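Local coordinates for protein maleylacetate reductase (Rhizobium, PDB 3W5S) that catalyses the NADH-dependent reduction of maleylacetate to 3-oxoadipate in gamma-resorcylate catabolism, working as a homodimer of the iron-containing alcohol dehydrogenase family, at residues Arg32-Gly36 with Thr37-Val41; Asp84-Met87 with His88-Glu92; Leu327-Gly331 with Glu332-Ala336. All coordinates share one frame; numbering follows the deposited sequence.

All three contacts are local, between neighbouring residues where one element leads into the next, and each is partly buried. Contacts 1 and 2 belong to the alpha/beta NADH-binding domain and lie at or just after the ends of strands 31-35 and 78-82, outermost in the parallel sheet of one chain; the second subunit continues the sheet past the first. Contact 3 opens helix 334-341 in the helical C-terminal domain. Contacts 1 and 2 hold type II turns closed by a backbone bond; contact 1 adds a serine hydroxyl, contact 2 a CH-pi contact of methionine on histidine and a water. Contact 3 joins an aspartate carboxylate to a backbone N-H, beside backbone bonds into the helix. Contacts 1 and 3 lie on opposite sides of the chain's centre.

Contact 1 of 3, residues Arg32-Gly36 with Thr37-Val41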
# COMPACT_ATOMS: atom_id res chain seq x y z
N ARG A 32 0.96 11.06 -3.08
CA ARG A 32 -0.43 11.45 -3.17
C ARG A 32 -0.88 11.08 -4.58
O ARG A 32 -0.41 11.65 -5.56
CB ARG A 32 -0.55 12.95 -2.92
CG ARG A 32 -1.90 13.52 -3.23
CD ARG A 32 -1.97 15.01 -2.87
NE ARG A 32 -3.17 15.62 -3.41
CZ ARG A 32 -4.36 15.62 -2.81
NH1 ARG A 32 -4.51 15.04 -1.63
NH2 ARG A 32 -5.40 16.21 -3.40
N ILE A 33 -1.82 10.13 -4.66
CA ILE A 33 -2.28 9.59 -5.93
C ILE A 33 -3.73 9.98 -6.11
O ILE A 33 -4.60 9.56 -5.34
CB ILE A 33 -2.22 8.05 -5.94
CG1 ILE A 33 -0.86 7.48 -5.53
CG2 ILE A 33 -2.74 7.49 -7.29
CD1 ILE A 33 0.36 8.09 -6.18
N VAL A 34 -3.99 10.80 -7.13
CA VAL A 34 -5.34 11.24 -7.46
C VAL A 34 -5.83 10.43 -8.65
O VAL A 34 -5.14 10.35 -9.66
CB VAL A 34 -5.34 12.72 -7.82
CG1 VAL A 34 -6.73 13.18 -8.29
CG2 VAL A 34 -4.90 13.56 -6.59
N PHE A 35 -6.99 9.78 -8.53
CA PHE A 35 -7.43 8.88 -9.60
C PHE A 35 -8.88 9.16 -9.93
O PHE A 35 -9.74 9.10 -9.05
CB PHE A 35 -7.25 7.39 -9.18
CG PHE A 35 -7.47 6.40 -10.30
CD1 PHE A 35 -6.37 5.70 -10.83
CD2 PHE A 35 -8.73 6.16 -10.83
CE1 PHE A 35 -6.56 4.79 -11.90
CE2 PHE A 35 -8.92 5.26 -11.87
CZ PHE A 35 -7.81 4.58 -12.41
N GLY A 36 -9.15 9.42 -11.20
CA GLY A 36 -10.53 9.58 -11.64
C GLY A 36 -10.62 10.18 -13.02
O GLY A 36 -9.79 10.99 -13.40
N THR A 37 -11.63 9.78 -13.79
CA THR A 37 -11.83 10.39 -15.10
C THR A 37 -12.15 11.86 -14.93
O THR A 37 -12.97 12.23 -14.08
CB THR A 37 -12.94 9.69 -15.89
OG1 THR A 37 -14.10 9.61 -15.07
CG2 THR A 37 -12.47 8.31 -16.26
N GLY A 38 -11.47 12.69 -15.71
CA GLY A 38 -11.53 14.13 -15.60
C GLY A 38 -10.69 14.75 -14.48
O GLY A 38 -10.71 15.97 -14.30
N SER A 39 -9.94 13.93 -13.74
CA SER A 39 -9.19 14.44 -12.57
C SER A 39 -8.09 15.44 -12.95
O SER A 39 -7.61 16.19 -12.10
CB SER A 39 -8.58 13.31 -11.74
OG SER A 39 -7.63 12.61 -12.52
N SER A 40 -7.69 15.45 -14.22
CA SER A 40 -6.61 16.31 -14.67
C SER A 40 -7.03 17.78 -14.72
O SER A 40 -6.19 18.65 -14.91
CB SER A 40 -6.01 15.82 -16.00
OG SER A 40 -6.91 15.91 -17.08
N VAL A 41 -8.31 18.06 -14.50
CA VAL A 41 -8.75 19.45 -14.32
C VAL A 41 -8.11 20.05 -13.07
O VAL A 41 -8.05 21.27 -12.94
CB VAL A 41 -10.29 19.60 -14.26
CG1 VAL A 41 -10.92 19.07 -15.53
CG2 VAL A 41 -10.87 18.96 -13.01
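Gly36 and Ser39 carry the polar part of this contact, at a turn closed on a single carbonyl. The backbone bond from Ser39 N to Gly36 O is 3.0 Å long with an N-H...O angle of 150°, and the donor sits well above the carbonyl plane. Ser39 OG lies 2.8 Å from the same Gly36 O; because Tyr171 O is also a partner of this hydroxyl, the one proton is contested between two carbonyls. A chi1 of 63°, with OG between the backbone N and the carbonyl carbon, brings the hydroxyl back to Gly36 O. Asp172 secures the turn from outside, bonding Gly38 N and Ser40 OG.

The apolar part is small. Val34 CG1, turned anti to its own backbone N, rests 3.9 Å from Ser39 CB, an apolar contact beside the polar one.

Phe35 faces elsewhere: its ring meets Phe24 of the second subunit with the planes nearly parallel, and Arg32 to Phe35 pair antiparallel with a strand of that subunit. Gly36 to Ser39 form a type II beta turn, with Gly38 at positive phi (80°), linking strand 31-35, outermost in its own chain but continued by the other subunit, to a 3-10 segment beside the dimer interface.

Contact 2 of 3, residues Asp84-Met87 with His88-Glu92; sequences DAAM and HTPVE
One face of the His88 imidazole is packed by Met87, whose CG stands 3.8 Å from the ring centroid and only 15° off the ring normal, a CH-pi contact displaced toward the rim. Met87 SD follows more obliquely, 4.4 Å from the His88 centroid. The two side chains run alongside each other in the same direction, Met87 CG being anti to its backbone N (chi1 -161°). At the ring's nitrogens the partners lie outside the loop, His88 NE2 bonding Leu271 O and ND1 bonding Lys156 NZ, so the imidazole is held both by its polar atoms and over one face.

The backbone of these residues makes a type II beta turn from Ala86 to Thr89, with His88 at positive phi (76°), in the connection between strand 78-82 and helix 91-103. The bond from Thr89 N to Ala86 O, 3.2 Å long, closes it. A water reinforces the closure by donating to Ala86 O at 2.7 Å and accepting from Thr89 OG1 at 2.8 Å. Pro90, the N-cap residue of the helix, places its CD 3.9 Å from Ala86 CB and 3.5 Å from Met87 O. A glycerol, probably from the crystallisation liquor, bonds His88 N.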
# COMPACT_ATOMS: atom_id res chain seq x y z
N ASP A 84 11.02 17.86 -25.33
CA ASP A 84 12.06 17.07 -25.99
C ASP A 84 12.51 15.80 -25.21
O ASP A 84 13.59 15.22 -25.45
CB ASP A 84 13.23 18.01 -26.40
CG ASP A 84 12.85 18.99 -27.54
OD1 ASP A 84 12.14 18.58 -28.46
OD2 ASP A 84 13.24 20.18 -27.49
N ALA A 85 11.65 15.31 -24.31
CA ALA A 85 11.95 14.05 -23.62
C ALA A 85 12.22 12.92 -24.62
O ALA A 85 11.55 12.83 -25.65
CB ALA A 85 10.83 13.65 -22.67
N ALA A 86 13.16 12.06 -24.27
CA ALA A 86 13.66 11.00 -25.16
C ALA A 86 13.66 9.64 -24.50
O ALA A 86 13.87 9.51 -23.28
CB ALA A 86 15.07 11.36 -25.64
N MET A 87 13.41 8.61 -25.31
CA MET A 87 13.43 7.25 -24.78
C MET A 87 14.79 6.94 -24.16
O MET A 87 15.84 7.34 -24.68
CB MET A 87 13.09 6.25 -25.89
CG MET A 87 12.65 4.91 -25.36
SD MET A 87 12.15 3.85 -26.73
CE MET A 87 10.59 4.59 -27.18
N HIS A 88 14.75 6.22 -23.04
CA HIS A 88 15.95 5.77 -22.33
C HIS A 88 16.68 6.86 -21.53
O HIS A 88 17.75 6.62 -20.98
CB HIS A 88 16.90 4.97 -23.25
CG HIS A 88 16.23 3.81 -23.91
ND1 HIS A 88 15.61 2.80 -23.19
CD2 HIS A 88 16.06 3.50 -25.22
CE1 HIS A 88 15.09 1.93 -24.03
NE2 HIS A 88 15.34 2.33 -25.27
N THR A 89 16.07 8.04 -21.45
CA THR A 89 16.51 9.15 -20.60
C THR A 89 18.03 9.38 -20.70
O THR A 89 18.77 9.24 -19.71
CB THR A 89 16.05 8.90 -19.15
OG1 THR A 89 14.66 8.49 -19.17
CG2 THR A 89 16.18 10.16 -18.33
N PRO A 90 18.52 9.74 -21.90
CA PRO A 90 19.94 9.98 -22.12
C PRO A 90 20.39 11.24 -21.37
O PRO A 90 19.67 12.23 -21.34
CB PRO A 90 20.03 10.20 -23.63
CG PRO A 90 18.67 10.67 -24.03
CD PRO A 90 17.73 9.91 -23.15
N VAL A 91 21.57 11.19 -20.78
CA VAL A 91 22.06 12.31 -19.98
C VAL A 91 22.15 13.64 -20.74
O VAL A 91 21.97 14.70 -20.13
CB VAL A 91 23.38 11.95 -19.26
CG1 VAL A 91 23.14 10.83 -18.23
CG2 VAL A 91 24.49 11.60 -20.27
N GLU A 92 22.36 13.58 -22.06
CA GLU A 92 22.47 14.81 -22.87
C GLU A 92 21.18 15.61 -22.90
O GLU A 92 21.19 16.85 -22.93
CB GLU A 92 22.84 14.47 -24.32
CG GLU A 92 24.20 13.83 -24.51
CD GLU A 92 24.25 12.32 -24.26
OE1 GLU A 92 23.26 11.69 -23.80
OE2 GLU A 92 25.32 11.75 -24.54
O HOH W 1 13.33 10.35 -20.75

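Contact 3 of 3, residues Leu327-Gly331 with Glu332-Ala336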
# COMPACT_ATOMS: atom_id res chain seq x y z
N LEU A 327 12.57 -6.49 -33.66
CA LEU A 327 13.04 -5.21 -33.13
C LEU A 327 14.38 -4.77 -33.72
O LEU A 327 14.95 -3.80 -33.26
CB LEU A 327 13.08 -5.24 -31.59
CG LEU A 327 11.79 -5.70 -30.91
CD1 LEU A 327 11.93 -5.52 -29.40
CD2 LEU A 327 10.59 -4.94 -31.44
N GLY A 328 14.86 -5.49 -34.74
CA GLY A 328 16.10 -5.17 -35.42
C GLY A 328 17.37 -5.66 -34.75
O GLY A 328 18.47 -5.24 -35.13
N VAL A 329 17.23 -6.55 -33.77
CA VAL A 329 18.39 -7.16 -33.14
C VAL A 329 19.01 -8.16 -34.11
O VAL A 329 18.30 -8.92 -34.79
CB VAL A 329 17.99 -7.85 -31.83
CG1 VAL A 329 19.21 -8.52 -31.17
CG2 VAL A 329 17.43 -6.81 -30.86
N GLY A 330 20.34 -8.14 -34.18
CA GLY A 330 21.07 -9.11 -34.97
C GLY A 330 21.59 -10.20 -34.06
O GLY A 330 21.90 -9.97 -32.89
N GLY A 331 21.67 -11.40 -34.60
CA GLY A 331 22.25 -12.53 -33.87
C GLY A 331 23.64 -12.21 -33.32
O GLY A 331 24.00 -12.67 -32.24
N GLU A 332 24.39 -11.38 -34.04
CA GLU A 332 25.74 -11.00 -33.63
C GLU A 332 25.80 -10.08 -32.41
O GLU A 332 26.88 -9.92 -31.82
CB GLU A 332 26.53 -10.41 -34.83
CG GLU A 332 26.06 -9.03 -35.32
CD GLU A 332 24.68 -9.05 -35.99
OE1 GLU A 332 24.28 -10.11 -36.54
OE2 GLU A 332 24.00 -8.00 -35.96
N ASP A 333 24.66 -9.48 -32.04
CA ASP A 333 24.49 -8.56 -30.90
C ASP A 333 24.40 -9.34 -29.57
O ASP A 333 24.63 -8.79 -28.50
CB ASP A 333 23.16 -7.76 -31.02
CG ASP A 333 23.17 -6.66 -32.09
OD1 ASP A 333 24.23 -6.05 -32.34
OD2 ASP A 333 22.07 -6.36 -32.64
N LEU A 334 24.01 -10.61 -29.64
CA LEU A 334 23.50 -11.29 -28.43
C LEU A 334 24.59 -11.67 -27.43
O LEU A 334 24.33 -11.63 -26.23
CB LEU A 334 22.66 -12.51 -28.80
CG LEU A 334 21.43 -12.29 -29.69
CD1 LEU A 334 20.71 -13.62 -29.94
CD2 LEU A 334 20.47 -11.27 -29.10
N ASP A 335 25.78 -12.02 -27.92
CA ASP A 335 26.92 -12.32 -27.05
C ASP A 335 27.23 -11.14 -26.14
O ASP A 335 27.30 -11.29 -24.91
CB ASP A 335 28.17 -12.68 -27.87
CG ASP A 335 28.16 -14.10 -28.41
OD1 ASP A 335 27.26 -14.90 -28.06
OD2 ASP A 335 29.07 -14.43 -29.21
N ALA A 336 27.37 -9.96 -26.75
CA ALA A 336 27.69 -8.73 -26.04
C ALA A 336 26.61 -8.36 -25.04
O ALA A 336 26.90 -7.92 -23.93
CB ALA A 336 27.89 -7.57 -27.01
O HOH W 2 20.02 -3.59 -32.74
O HOH W 3 21.20 -4.97 -35.12
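Asp333 and Gly330 bond each other twice where the loop enters helix 334-341 of the C-terminal helical domain, the aspartate side chain folding back onto a backbone N-H of the preceding loop. Starting from the backbone, Asp333 CB packs 3.2 Å from Gly330 O and also comes near Val329 CG1. Next, CG stands beside the backbone N of Asp333 and anti to its carbonyl carbon (chi1 -73°), which turns the carboxylate back toward the loop. At the tip, OD2 accepts from Gly330 N at 2.9 Å in a nearly straight bond (169°), the donor approaching from above the carboxylate plane. OD2 also faces two waters that lie beside Gly328 O; the nearer is 3.0 Å from OD2, but the waters have more acceptors in reach than protons to give. In return, Asp333 N donates to Gly330 O at 2.9 Å.

An alanine in place of Asp333 would probably leave Gly330 N without its carboxylate acceptor and the nearby waters without a partner at OD2, making the entry to the helix less firmly held. Glu332 bends back over the same glycine, putting OE2 3.3 Å from Gly330 CA. A weak bond runs from Leu334 N to Gly331 O. Val329 and Leu334, both buried, cross at about a right angle, with Val329 CG1 3.7 Å from Leu334 CD2.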